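Local coordinates for protein lovastatin nonaketide synthase, polyketide synthase component (Aspergillus terreus, PDB 7CPX) that builds the nonaketide dihydromonacolin L from malonyl-CoA on its own carrier domain, working as a homodimer with LovC in lovastatin biosynthesis, at residues Q118-T123 / F168-P173; G122-V127 / G198-A203; R1835-L1840 / I1915-P1920; F1888-Q1893 / E1910-I1915. The protein carries 2 engineered substitutions. One frame throughout, in Å; residues are numbered along the deposited sequence.

Contact 1 (Q118-T123 / F168-P173)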
loop_
_atom_site.group_PDB
_atom_site.type_symbol
_atom_site.label_atom_id
_atom_site.label_comp_id
_atom_site.label_asym_id
_atom_site.label_seq_id
_atom_site.Cartn_x
_atom_site.Cartn_y
_atom_site.Cartn_z
ATOM N N GLN A 118 -27.128 27.749 -36.191
ATOM C CA GLN A 118 -28.407 28.405 -35.946
ATOM C C GLN A 118 -29.518 27.757 -36.760
ATOM O O GLN A 118 -30.635 27.568 -36.262
ATOM C CB GLN A 118 -28.307 29.895 -36.274
ATOM C CG GLN A 118 -27.446 30.696 -35.309
ATOM C CD GLN A 118 -25.965 30.414 -35.466
ATOM O OE1 GLN A 118 -25.527 29.879 -36.485
ATOM N NE2 GLN A 118 -25.184 30.769 -34.453
ATOM N N ASP A 119 -29.234 27.415 -38.018
ATOM C CA ASP A 119 -30.252 26.793 -38.859
ATOM C C ASP A 119 -30.697 25.458 -38.280
ATOM O O ASP A 119 -31.897 25.166 -38.221
ATOM C CB ASP A 119 -29.715 26.610 -40.278
ATOM C CG ASP A 119 -30.761 26.067 -41.232
ATOM O OD1 ASP A 119 -31.935 25.940 -40.826
ATOM O OD2 ASP A 119 -30.408 25.767 -42.392
ATOM N N LEU A 120 -29.744 24.632 -37.848
ATOM C CA LEU A 120 -30.077 23.352 -37.237
ATOM C C LEU A 120 -30.516 23.496 -35.788
ATOM O O LEU A 120 -31.162 22.587 -35.257
ATOM C CB LEU A 120 -28.877 22.409 -37.310
ATOM C CG LEU A 120 -28.288 22.181 -38.701
ATOM C CD1 LEU A 120 -26.994 21.399 -38.597
ATOM C CD2 LEU A 120 -29.278 21.455 -39.593
ATOM N N GLN A 121 -30.180 24.607 -35.140
ATOM C CA GLN A 121 -30.551 24.814 -33.748
ATOM C C GLN A 121 -32.058 24.714 -33.575
ATOM O O GLN A 121 -32.817 25.491 -34.164
ATOM C CB GLN A 121 -30.042 26.178 -33.278
ATOM C CG GLN A 121 -30.640 26.665 -31.970
ATOM C CD GLN A 121 -29.870 27.832 -31.386
ATOM O OE1 GLN A 121 -28.723 27.687 -30.968
ATOM N NE2 GLN A 121 -30.498 29.002 -31.362
ATOM N N GLY A 122 -32.490 23.750 -32.765
ATOM C CA GLY A 122 -33.894 23.536 -32.497
ATOM C C GLY A 122 -34.598 22.600 -33.453
ATOM O O GLY A 122 -35.791 22.329 -33.260
ATOM N N THR A 123 -33.910 22.098 -34.474
ATOM C CA THR A 123 -34.543 21.210 -35.433
ATOM C C THR A 123 -34.599 19.787 -34.881
ATOM O O THR A 123 -34.142 19.498 -33.772
ATOM C CB THR A 123 -33.796 21.236 -36.766
ATOM O OG1 THR A 123 -34.618 20.661 -37.789
ATOM C CG2 THR A 123 -32.507 20.448 -36.666
ATOM N N PHE A 168 -26.046 21.408 -29.939
ATOM C CA PHE A 168 -26.639 21.897 -31.174
ATOM C C PHE A 168 -28.141 22.115 -31.064
ATOM O O PHE A 168 -28.773 22.463 -32.067
ATOM C CB PHE A 168 -26.344 20.927 -32.320
ATOM C CG PHE A 168 -24.882 20.779 -32.629
ATOM C CD1 PHE A 168 -24.243 21.677 -33.463
ATOM C CD2 PHE A 168 -24.147 19.741 -32.090
ATOM C CE1 PHE A 168 -22.901 21.546 -33.752
ATOM C CE2 PHE A 168 -22.804 19.601 -32.374
ATOM C CZ PHE A 168 -22.178 20.506 -33.206
ATOM N N ASP A 169 -28.725 21.916 -29.883
ATOM C CA ASP A 169 -30.152 22.147 -29.672
ATOM C C ASP A 169 -30.985 21.281 -30.613
ATOM O O ASP A 169 -32.003 21.715 -31.154
ATOM C CB ASP A 169 -30.496 23.626 -29.847
ATOM C CG ASP A 169 -31.907 23.961 -29.403
ATOM O OD1 ASP A 169 -32.657 23.033 -29.039
ATOM O OD2 ASP A 169 -32.266 25.157 -29.419
ATOM N N TRP A 170 -30.543 20.045 -30.817
ATOM C CA TRP A 170 -31.254 19.103 -31.663
ATOM C C TRP A 170 -32.285 18.334 -30.849
ATOM O O TRP A 170 -32.110 18.099 -29.650
ATOM C CB TRP A 170 -30.278 18.131 -32.323
ATOM C CG TRP A 170 -29.362 18.786 -33.303
ATOM C CD1 TRP A 170 -29.524 20.005 -33.884
ATOM C CD2 TRP A 170 -28.137 18.257 -33.814
ATOM N NE1 TRP A 170 -28.479 20.269 -34.731
ATOM C CE2 TRP A 170 -27.612 19.210 -34.707
ATOM C CE3 TRP A 170 -27.434 17.071 -33.606
ATOM C CZ2 TRP A 170 -26.416 19.014 -35.385
ATOM C CZ3 TRP A 170 -26.250 16.878 -34.282
ATOM C CH2 TRP A 170 -25.752 17.844 -35.160
ATOM N N HIS A 171 -33.368 17.944 -31.518
ATOM C CA HIS A 171 -34.470 17.248 -30.873
ATOM C C HIS A 171 -34.706 15.853 -31.429
ATOM O O HIS A 171 -35.633 15.173 -30.974
ATOM C CB HIS A 171 -35.758 18.070 -30.998
ATOM C CG HIS A 171 -35.682 19.410 -30.335
ATOM N ND1 HIS A 171 -34.860 19.661 -29.258
ATOM C CD2 HIS A 171 -36.320 20.574 -30.601
ATOM C CE1 HIS A 171 -34.997 20.921 -28.887
ATOM N NE2 HIS A 171 -35.877 21.497 -29.685
ATOM N N GLY A 172 -33.908 15.407 -32.388
ATOM C CA GLY A 172 -34.048 14.074 -32.919
ATOM C C GLY A 172 -33.466 13.036 -31.989
ATOM O O GLY A 172 -32.849 13.342 -30.957
ATOM N N PRO A 173 -33.656 11.770 -32.348
ATOM C CA PRO A 173 -33.105 10.688 -31.526
ATOM C C PRO A 173 -31.599 10.828 -31.369
ATOM O O PRO A 173 -30.891 11.213 -32.301
ATOM C CB PRO A 173 -33.480 9.424 -32.306
ATOM C CG PRO A 173 -34.660 9.810 -33.110
ATOM C CD PRO A 173 -34.487 11.258 -33.450
#

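Contact 2 (G122-V127 / G198-A203)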
loop_
_atom_site.group_PDB
_atom_site.type_symbol
_atom_site.label_atom_id
_atom_site.label_comp_id
_atom_site.label_asym_id
_atom_site.label_seq_id
_atom_site.Cartn_x
_atom_site.Cartn_y
_atom_site.Cartn_z
ATOM N N GLY A 122 -32.490 23.750 -32.765
ATOM C CA GLY A 122 -33.894 23.536 -32.497
ATOM C C GLY A 122 -34.598 22.600 -33.453
ATOM O O GLY A 122 -35.791 22.329 -33.260
ATOM N N THR A 123 -33.910 22.098 -34.474
ATOM C CA THR A 123 -34.543 21.210 -35.433
ATOM C C THR A 123 -34.599 19.787 -34.881
ATOM O O THR A 123 -34.142 19.498 -33.772
ATOM C CB THR A 123 -33.796 21.236 -36.766
ATOM O OG1 THR A 123 -34.618 20.661 -37.789
ATOM C CG2 THR A 123 -32.507 20.448 -36.666
ATOM N N SER A 124 -35.169 18.886 -35.681
ATOM C CA SER A 124 -35.355 17.496 -35.296
ATOM C C SER A 124 -34.191 16.611 -35.715
ATOM O O SER A 124 -34.387 15.412 -35.949
ATOM C CB SER A 124 -36.655 16.956 -35.892
ATOM O OG SER A 124 -36.866 15.609 -35.508
ATOM N N THR A 125 -32.991 17.170 -35.822
ATOM C CA THR A 125 -31.838 16.383 -36.229
ATOM C C THR A 125 -31.578 15.269 -35.225
ATOM O O THR A 125 -31.632 15.482 -34.011
ATOM C CB THR A 125 -30.605 17.275 -36.357
ATOM O OG1 THR A 125 -30.765 18.160 -37.472
ATOM C CG2 THR A 125 -29.363 16.432 -36.556
ATOM N N ALA A 126 -31.290 14.080 -35.740
ATOM C CA ALA A 126 -31.009 12.921 -34.912
ATOM C C ALA A 126 -29.507 12.750 -34.737
ATOM O O ALA A 126 -28.702 13.338 -35.460
ATOM C CB ALA A 126 -31.604 11.660 -35.536
ATOM N N VAL A 127 -29.134 11.930 -33.762
ATOM C CA VAL A 127 -27.739 11.595 -33.510
ATOM C C VAL A 127 -27.655 10.117 -33.169
ATOM O O VAL A 127 -28.465 9.606 -32.388
ATOM C CB VAL A 127 -27.136 12.447 -32.380
ATOM C CG1 VAL A 127 -25.712 12.017 -32.108
ATOM C CG2 VAL A 127 -27.182 13.907 -32.759
ATOM N N GLY A 198 -38.659 10.333 -42.257
ATOM C CA GLY A 198 -39.005 11.723 -42.440
ATOM C C GLY A 198 -39.130 12.515 -41.159
ATOM O O GLY A 198 -39.409 13.719 -41.219
ATOM N N GLN A 199 -38.932 11.882 -40.002
ATOM C CA GLN A 199 -39.041 12.580 -38.728
ATOM C C GLN A 199 -37.822 13.440 -38.432
ATOM O O GLN A 199 -37.897 14.317 -37.565
ATOM C CB GLN A 199 -39.243 11.570 -37.598
ATOM C CG GLN A 199 -40.485 10.714 -37.761
ATOM C CD GLN A 199 -40.526 9.557 -36.786
ATOM O OE1 GLN A 199 -39.773 9.523 -35.812
ATOM N NE2 GLN A 199 -41.402 8.595 -37.047
ATOM N N SER A 200 -36.711 13.211 -39.127
ATOM C CA SER A 200 -35.489 13.983 -38.941
ATOM C C SER A 200 -34.954 14.383 -40.305
ATOM O O SER A 200 -34.563 13.519 -41.098
ATOM C CB SER A 200 -34.440 13.182 -38.168
ATOM O OG SER A 200 -34.911 12.837 -36.878
ATOM N N SER A 201 -34.937 15.688 -40.578
ATOM C CA SER A 201 -34.372 16.177 -41.829
ATOM C C SER A 201 -32.880 15.901 -41.928
ATOM O O SER A 201 -32.334 15.888 -43.036
ATOM C CB SER A 201 -34.627 17.678 -41.965
ATOM O OG SER A 201 -33.888 18.225 -43.042
ATOM N N MET A 202 -32.213 15.678 -40.799
ATOM C CA MET A 202 -30.781 15.441 -40.776
ATOM C C MET A 202 -30.476 14.468 -39.650
ATOM O O MET A 202 -31.229 14.367 -38.679
ATOM C CB MET A 202 -30.009 16.752 -40.588
ATOM C CG MET A 202 -28.508 16.598 -40.437
ATOM S SD MET A 202 -27.725 18.186 -40.111
ATOM C CE MET A 202 -26.548 17.738 -38.840
ATOM N N ALA A 203 -29.366 13.750 -39.787
ATOM C CA ALA A 203 -28.973 12.774 -38.778
ATOM C C ALA A 203 -27.459 12.660 -38.761
ATOM O O ALA A 203 -26.847 12.343 -39.781
ATOM C CB ALA A 203 -29.607 11.412 -39.054
#

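Contact 3 (R1835-L1840 / I1915-P1920)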
loop_
_atom_site.group_PDB
_atom_site.type_symbol
_atom_site.label_atom_id
_atom_site.label_comp_id
_atom_site.label_asym_id
_atom_site.label_seq_id
_atom_site.Cartn_x
_atom_site.Cartn_y
_atom_site.Cartn_z
ATOM N N ARG A 1835 15.392 -38.722 41.117
ATOM C CA ARG A 1835 16.616 -39.506 41.094
ATOM C C ARG A 1835 17.383 -39.399 39.786
ATOM O O ARG A 1835 18.539 -39.834 39.735
ATOM C CB ARG A 1835 16.305 -40.983 41.372
ATOM C CG ARG A 1835 15.724 -41.234 42.754
ATOM C CD ARG A 1835 15.222 -42.659 42.898
ATOM N NE ARG A 1835 14.083 -42.924 42.026
ATOM C CZ ARG A 1835 13.470 -44.096 41.930
ATOM N NH1 ARG A 1835 13.864 -45.144 42.636
ATOM N NH2 ARG A 1835 12.436 -44.221 41.103
ATOM N N ALA A 1836 16.784 -38.840 38.735
ATOM C CA ALA A 1836 17.462 -38.636 37.467
ATOM C C ALA A 1836 17.593 -37.147 37.191
ATOM O O ALA A 1836 16.608 -36.413 37.348
ATOM C CB ALA A 1836 16.694 -39.310 36.327
ATOM N N PRO A 1837 18.766 -36.655 36.791
ATOM C CA PRO A 1837 18.900 -35.215 36.521
ATOM C C PRO A 1837 17.932 -34.762 35.441
ATOM O O PRO A 1837 17.960 -35.249 34.308
ATOM C CB PRO A 1837 20.359 -35.073 36.074
ATOM C CG PRO A 1837 21.053 -36.245 36.657
ATOM C CD PRO A 1837 20.054 -37.357 36.653
ATOM N N VAL A 1838 17.069 -33.818 35.803
ATOM C CA VAL A 1838 16.109 -33.222 34.884
ATOM C C VAL A 1838 16.252 -31.712 34.976
ATOM O O VAL A 1838 16.057 -31.132 36.051
ATOM C CB VAL A 1838 14.668 -33.650 35.197
ATOM C CG1 VAL A 1838 13.689 -32.848 34.364
ATOM C CG2 VAL A 1838 14.497 -35.132 34.938
ATOM N N ALA A 1839 16.573 -31.079 33.854
ATOM C CA ALA A 1839 16.793 -29.643 33.799
ATOM C C ALA A 1839 15.573 -28.936 33.229
ATOM O O ALA A 1839 14.993 -29.370 32.230
ATOM C CB ALA A 1839 18.021 -29.320 32.950
ATOM N N LEU A 1840 15.187 -27.841 33.875
ATOM C CA LEU A 1840 14.103 -26.991 33.391
ATOM C C LEU A 1840 14.698 -26.062 32.344
ATOM O O LEU A 1840 14.997 -24.896 32.604
ATOM C CB LEU A 1840 13.464 -26.229 34.544
ATOM C CG LEU A 1840 12.240 -25.363 34.247
ATOM C CD1 LEU A 1840 11.392 -25.941 33.130
ATOM C CD2 LEU A 1840 11.414 -25.226 35.508
ATOM N N ILE A 1915 18.628 -32.530 39.824
ATOM C CA ILE A 1915 19.901 -33.012 40.339
ATOM C C ILE A 1915 21.013 -32.267 39.615
ATOM O O ILE A 1915 21.030 -32.212 38.382
ATOM C CB ILE A 1915 20.054 -34.533 40.161
ATOM C CG1 ILE A 1915 18.883 -35.250 40.838
ATOM C CG2 ILE A 1915 21.378 -35.005 40.745
ATOM C CD1 ILE A 1915 18.915 -36.755 40.711
ATOM N N VAL A 1916 21.934 -31.698 40.385
ATOM C CA VAL A 1916 23.028 -30.892 39.861
ATOM C C VAL A 1916 24.344 -31.504 40.313
ATOM O O VAL A 1916 24.418 -32.165 41.351
ATOM C CB VAL A 1916 22.917 -29.425 40.330
ATOM C CG1 VAL A 1916 24.244 -28.698 40.155
ATOM C CG2 VAL A 1916 21.811 -28.715 39.572
ATOM N N HIS A 1917 25.388 -31.276 39.523
ATOM C CA HIS A 1917 26.752 -31.668 39.868
ATOM C C HIS A 1917 27.601 -30.403 39.828
ATOM O O HIS A 1917 27.997 -29.946 38.751
ATOM C CB HIS A 1917 27.271 -32.735 38.910
ATOM C CG HIS A 1917 26.332 -33.885 38.730
ATOM N ND1 HIS A 1917 26.138 -34.846 39.699
ATOM C CD2 HIS A 1917 25.526 -34.226 37.697
ATOM C CE1 HIS A 1917 25.257 -35.732 39.268
ATOM N NE2 HIS A 1917 24.869 -35.378 38.056
ATOM N N VAL A 1918 27.881 -29.836 41.000
ATOM C CA VAL A 1918 28.514 -28.525 41.101
ATOM C C VAL A 1918 29.674 -28.594 42.083
ATOM O O VAL A 1918 29.593 -29.276 43.109
ATOM C CB VAL A 1918 27.504 -27.445 41.536
ATOM C CG1 VAL A 1918 27.044 -27.694 42.960
ATOM C CG2 VAL A 1918 28.116 -26.062 41.404
ATOM N N ARG A 1919 30.745 -27.865 41.776
ATOM C CA ARG A 1919 31.918 -27.870 42.633
ATOM C C ARG A 1919 31.574 -27.299 44.008
ATOM O O ARG A 1919 30.679 -26.458 44.133
ATOM C CB ARG A 1919 33.049 -27.058 42.003
ATOM C CG ARG A 1919 34.025 -27.889 41.186
ATOM C CD ARG A 1919 35.227 -27.076 40.722
ATOM N NE ARG A 1919 34.919 -26.235 39.570
ATOM C CZ ARG A 1919 34.914 -24.907 39.569
ATOM N NH1 ARG A 1919 35.217 -24.207 40.650
ATOM N NH2 ARG A 1919 34.603 -24.262 38.448
ATOM N N PRO A 1920 32.269 -27.739 45.062
ATOM C CA PRO A 1920 31.970 -27.212 46.403
ATOM C C PRO A 1920 32.171 -25.714 46.524
ATOM O O PRO A 1920 31.546 -25.088 47.388
ATOM C CB PRO A 1920 32.941 -27.980 47.312
ATOM C CG PRO A 1920 33.365 -29.170 46.522
ATOM C CD PRO A 1920 33.349 -28.738 45.094
#

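Contact 4 (F1888-Q1893 / E1910-I1915)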
loop_
_atom_site.group_PDB
_atom_site.type_symbol
_atom_site.label_atom_id
_atom_site.label_comp_id
_atom_site.label_asym_id
_atom_site.label_seq_id
_atom_site.Cartn_x
_atom_site.Cartn_y
_atom_site.Cartn_z
ATOM N N PHE A 1888 26.994 -17.067 34.691
ATOM C CA PHE A 1888 25.609 -17.128 35.133
ATOM C C PHE A 1888 25.349 -18.481 35.770
ATOM O O PHE A 1888 25.622 -19.523 35.164
ATOM C CB PHE A 1888 24.648 -16.895 33.967
ATOM C CG PHE A 1888 24.642 -15.486 33.461
ATOM C CD1 PHE A 1888 25.635 -15.038 32.610
ATOM C CD2 PHE A 1888 23.643 -14.606 33.836
ATOM C CE1 PHE A 1888 25.631 -13.741 32.142
ATOM C CE2 PHE A 1888 23.630 -13.309 33.370
ATOM C CZ PHE A 1888 24.629 -12.873 32.523
ATOM N N PHE A 1889 24.822 -18.461 36.990
ATOM C CA PHE A 1889 24.546 -19.671 37.749
ATOM C C PHE A 1889 23.132 -19.605 38.300
ATOM O O PHE A 1889 22.680 -18.547 38.747
ATOM C CB PHE A 1889 25.541 -19.844 38.897
ATOM C CG PHE A 1889 26.978 -19.762 38.472
ATOM C CD1 PHE A 1889 27.613 -18.538 38.366
ATOM C CD2 PHE A 1889 27.695 -20.909 38.184
ATOM C CE1 PHE A 1889 28.934 -18.457 37.977
ATOM C CE2 PHE A 1889 29.018 -20.836 37.795
ATOM C CZ PHE A 1889 29.639 -19.608 37.691
ATOM N N TYR A 1890 22.440 -20.739 38.270
ATOM C CA TYR A 1890 21.101 -20.839 38.828
ATOM C C TYR A 1890 21.200 -21.107 40.323
ATOM O O TYR A 1890 21.873 -22.049 40.744
ATOM C CB TYR A 1890 20.314 -21.960 38.153
ATOM C CG TYR A 1890 20.111 -21.785 36.668
ATOM C CD1 TYR A 1890 19.028 -21.074 36.175
ATOM C CD2 TYR A 1890 20.986 -22.356 35.757
ATOM C CE1 TYR A 1890 18.830 -20.924 34.818
ATOM C CE2 TYR A 1890 20.797 -22.212 34.398
ATOM C CZ TYR A 1890 19.717 -21.495 33.932
ATOM O OH TYR A 1890 19.528 -21.346 32.578
ATOM N N LEU A 1891 20.527 -20.289 41.120
ATOM C CA LEU A 1891 20.530 -20.495 42.562
ATOM C C LEU A 1891 19.642 -21.688 42.887
ATOM O O LEU A 1891 18.442 -21.673 42.591
ATOM C CB LEU A 1891 20.050 -19.239 43.283
ATOM C CG LEU A 1891 20.199 -19.195 44.809
ATOM C CD1 LEU A 1891 19.172 -20.077 45.504
ATOM C CD2 LEU A 1891 21.606 -19.597 45.222
ATOM N N VAL A 1892 20.225 -22.718 43.494
ATOM C CA VAL A 1892 19.512 -23.951 43.795
ATOM C C VAL A 1892 19.632 -24.239 45.282
ATOM O O VAL A 1892 20.599 -23.843 45.938
ATOM C CB VAL A 1892 20.054 -25.139 42.969
ATOM C CG1 VAL A 1892 19.953 -24.839 41.485
ATOM C CG2 VAL A 1892 21.491 -25.444 43.359
ATOM N N GLN A 1893 18.631 -24.934 45.811
ATOM C CA GLN A 1893 18.615 -25.383 47.193
ATOM C C GLN A 1893 18.152 -26.829 47.217
ATOM O O GLN A 1893 17.277 -27.215 46.438
ATOM C CB GLN A 1893 17.686 -24.514 48.048
ATOM C CG GLN A 1893 17.574 -24.947 49.502
ATOM C CD GLN A 1893 16.591 -24.098 50.284
ATOM O OE1 GLN A 1893 15.826 -23.325 49.707
ATOM N NE2 GLN A 1893 16.607 -24.236 51.604
ATOM N N GLU A 1910 24.671 -24.822 37.425
ATOM C CA GLU A 1910 24.851 -24.383 36.051
ATOM C C GLU A 1910 23.860 -25.012 35.083
ATOM O O GLU A 1910 24.008 -24.828 33.871
ATOM C CB GLU A 1910 26.279 -24.696 35.577
ATOM C CG GLU A 1910 27.363 -24.017 36.395
ATOM C CD GLU A 1910 28.758 -24.435 35.972
ATOM O OE1 GLU A 1910 28.875 -25.333 35.112
ATOM O OE2 GLU A 1910 29.737 -23.867 36.499
ATOM N N ARG A 1911 22.860 -25.747 35.574
ATOM C CA ARG A 1911 21.917 -26.441 34.709
ATOM C C ARG A 1911 20.459 -26.286 35.114
ATOM O O ARG A 1911 19.583 -26.601 34.301
ATOM C CB ARG A 1911 22.251 -27.942 34.654
ATOM C CG ARG A 1911 23.530 -28.267 33.901
ATOM C CD ARG A 1911 23.334 -28.154 32.397
ATOM N NE ARG A 1911 24.589 -28.290 31.666
ATOM C CZ ARG A 1911 25.395 -27.283 31.355
ATOM N NH1 ARG A 1911 25.112 -26.036 31.700
ATOM N NH2 ARG A 1911 26.513 -27.532 30.680
ATOM N N ASN A 1912 20.166 -25.814 36.323
ATOM C CA ASN A 1912 18.791 -25.652 36.788
ATOM C C ASN A 1912 18.037 -26.976 36.705
ATOM O O ASN A 1912 16.998 -27.097 36.052
ATOM C CB ASN A 1912 18.067 -24.573 35.984
ATOM C CG ASN A 1912 16.716 -24.220 36.568
ATOM O OD1 ASN A 1912 16.467 -24.429 37.756
ATOM N ND2 ASN A 1912 15.832 -23.686 35.735
ATOM N N ALA A 1913 18.581 -27.980 37.383
ATOM C CA ALA A 1913 18.072 -29.337 37.295
ATOM C C ALA A 1913 17.702 -29.869 38.670
ATOM O O ALA A 1913 18.226 -29.422 39.694
ATOM C CB ALA A 1913 19.100 -30.268 36.646
ATOM N N SER A 1914 16.783 -30.838 38.675
ATOM C CA SER A 1914 16.421 -31.511 39.917
ATOM C C SER A 1914 17.656 -32.069 40.607
ATOM O O SER A 1914 17.735 -32.090 41.839
ATOM C CB SER A 1914 15.419 -32.630 39.630
ATOM O OG SER A 1914 15.997 -33.621 38.799
ATOM N N ILE A 1915 18.628 -32.530 39.824
ATOM C CA ILE A 1915 19.901 -33.012 40.339
ATOM C C ILE A 1915 21.013 -32.267 39.615
ATOM O O ILE A 1915 21.030 -32.212 38.382
ATOM C CB ILE A 1915 20.054 -34.533 40.161
ATOM C CG1 ILE A 1915 18.883 -35.250 40.838
ATOM C CG2 ILE A 1915 21.378 -35.005 40.745
ATOM C CD1 ILE A 1915 18.915 -36.755 40.711
#

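Contact 1 (Q118-T123 / F168-P173)
W170 lies alongside L120 and T123 where two loops of the thiolase-fold ketosynthase meet: the type II turn L120-T123 at the end of helix 117-120, and the residues between helix 159-168 and strand 174-177. With chi1 at -67° the indole CG sits beside its own backbone N, anti to the carbonyl carbon. From there the chain of contacts runs outward. CB of W170 packs 3.4 Å from T125 O; CD1 meets L120 O, an oxygen less surely placed, at 3.4 Å at the ring edge, with T123 CG2 farther off; NE1 passes L120 CB at 3.4 Å; CZ2 lies 4.0 Å from L120 CD1; and CH2 sits over one face of F168. L120 and the indole point the same way, while CB of F168 lies over one indole face, off toward the rim. V106 of helix 97-113 and I164 of helix 159-168 pack on the same tryptophan.

Two backbone bonds also join the loops. G122, in the turn's third position with phi 89°, gives its N to D169 O from above the carbonyl plane, and H171 N reaches T123 O at 2.8 Å nearly along the C=O axis. Q121 passes its CG by D169 OD2, but its amide OE1 bonds R280 of the second subunit, so this corner belongs to the dimer interface. The H171 imidazole, which also packs on G279 of the second subunit, sets CD2 3.2 Å from G122 O.

Contact 2 (G122-V127 / G198-A203)
S124 and S200 turn their hydroxyls into each other's loop. In S124, OG stands anti to the backbone N (chi1 -179°) and meets Q199 O; in S200, OG lies beside the backbone N (chi1 -61°) and faces S124 O. The result is a reciprocal pair of hydroxyl-to-carbonyl bonds: S124 OG donates to Q199 O at 2.6 Å, tilted modestly from the carbonyl plane, and S200 OG donates to S124 O at 2.8 Å, almost straight in line with the carbonyl. The S200 hydroxyl is gripped a second time, by NE2 of Q194 from helix 183-196, which satisfies this buried oxygen and fixes its rotation. The two hydroxyls themselves stay 3.7 Å apart, OG to OG.

Further on the chains draw together. A126 N gives a nearly straight bond (163° at the hydrogen) to M202 O, supported by a CH contact from T125 CA to the same oxygen. The side chains of T125 and M202 slant across each other: OG1 of T125 packs on M202 CB at 3.5 Å, and its methyl CG2 reaches M202 CE at 3.9 Å. Beyond them, A126 and A203 point to one face of the sheet with their CB atoms 4.1 Å apart, and A191 and L195 of helix 183-196 pack on A203. This A126-A203 bridge starts the parallel pairing of strands 126-131 and 203-209, neighbours in the N-terminal of the two mixed sheets of the thiolase fold, where helices cover the parallel strands of the ketosynthase's N-terminal half.

Contact 3 (R1835-L1840 / I1915-P1920)
P1837 and I1915 make most of this contact, and it is apolar. The proline ring lies aslant the isoleucine side chain: its CG is 4.0 Å from I1915 CB, and its CA approaches that same CB at 3.9 Å. The ring also rests on the backbone, P1837 CB being 3.7 Å from I1915 O. T1870 and Y1872 of strand 1869-1883 pack on I1915 as well, so P1837 adds to the cover of a residue at the start of strand 1915-1918. The setting is a hairpin, strands 1838-1842 and 1849-1853, meeting a mixed sheet whose chain is interrupted by a five-stranded parallel sheet, an arrangement consistent with an inactive enoylreductase-like domain, LovB working with the separate protein LovC.

A looser, oblique approach involves the imidazole of H1917, whose NE2 lies 4.2 Å from P1837 CG.

Polar groups find their partners beyond the pair of segments, with no hydrogen bond across. H1917 ND1 bonds T1870 OG1 of strand 1869-1883, and R1835 NE forms a salt bridge with D1832 OD2.

Contact 4 (F1888-Q1893 / E1910-I1915)
F1889 and Y1890 lie on strand 1887-1898, and the chain at E1910-N1912 passes them without regular structure. CA of F1889 is 5.0 Å from CA of E1910, and the CA atoms of Y1890 and N1912 are 5.7 Å apart, yet no hydrogen bond crosses. N1912 takes positive phi (56°).

The side chains make the contact. N1912 sets CB squarely over the centre of the Y1890 ring, 3.5 Å from the centroid and 12° off the normal, a CH-pi arrangement. Its amide plane is only 18° from that of the ring, while OD1 is taken by S1876 OG of strand 1869-1883. At the ring edge lies E1910 C, 4.0 Å from Y1890 CD2. E1910 runs alongside F1889, pointing the same way: CG packs 3.6 Å from F1889 CD2, and OE2 meets CE2 at the ring's edge.

R1911 NH1 bonds E1910 O, and NH2 forms a salt bridge with E2150 of the ketoreductase region. The contact lies where the chain leaves the second strand of the beta hairpin 1887-1898/1901-1909, its next residues passing along the first strand and putting N1912 CB on the face of Y1890.

In the fold
The four contacts form two pairs at opposite sides of the chain's centre, about 101 to 106 Å apart between centres. Contacts 1 and 2 lie 7 Å apart in the ketosynthase, share G122 and T123, and meet where P173 O approaches V127 N; together they set strand 126-131 between 174-177 and 203-209. Contact 1 also borders the second subunit. Much later in the chain, contact 4 is nested inside the loop that contact 3 closes, with I1915 common to both and centres again 7 Å apart. There V1838 and L1840 probably bond to S1914 and N1912, tying hairpin 1838-1853 to the mixed sheet. The two pairs thus lie in different domains of one multidomain chain.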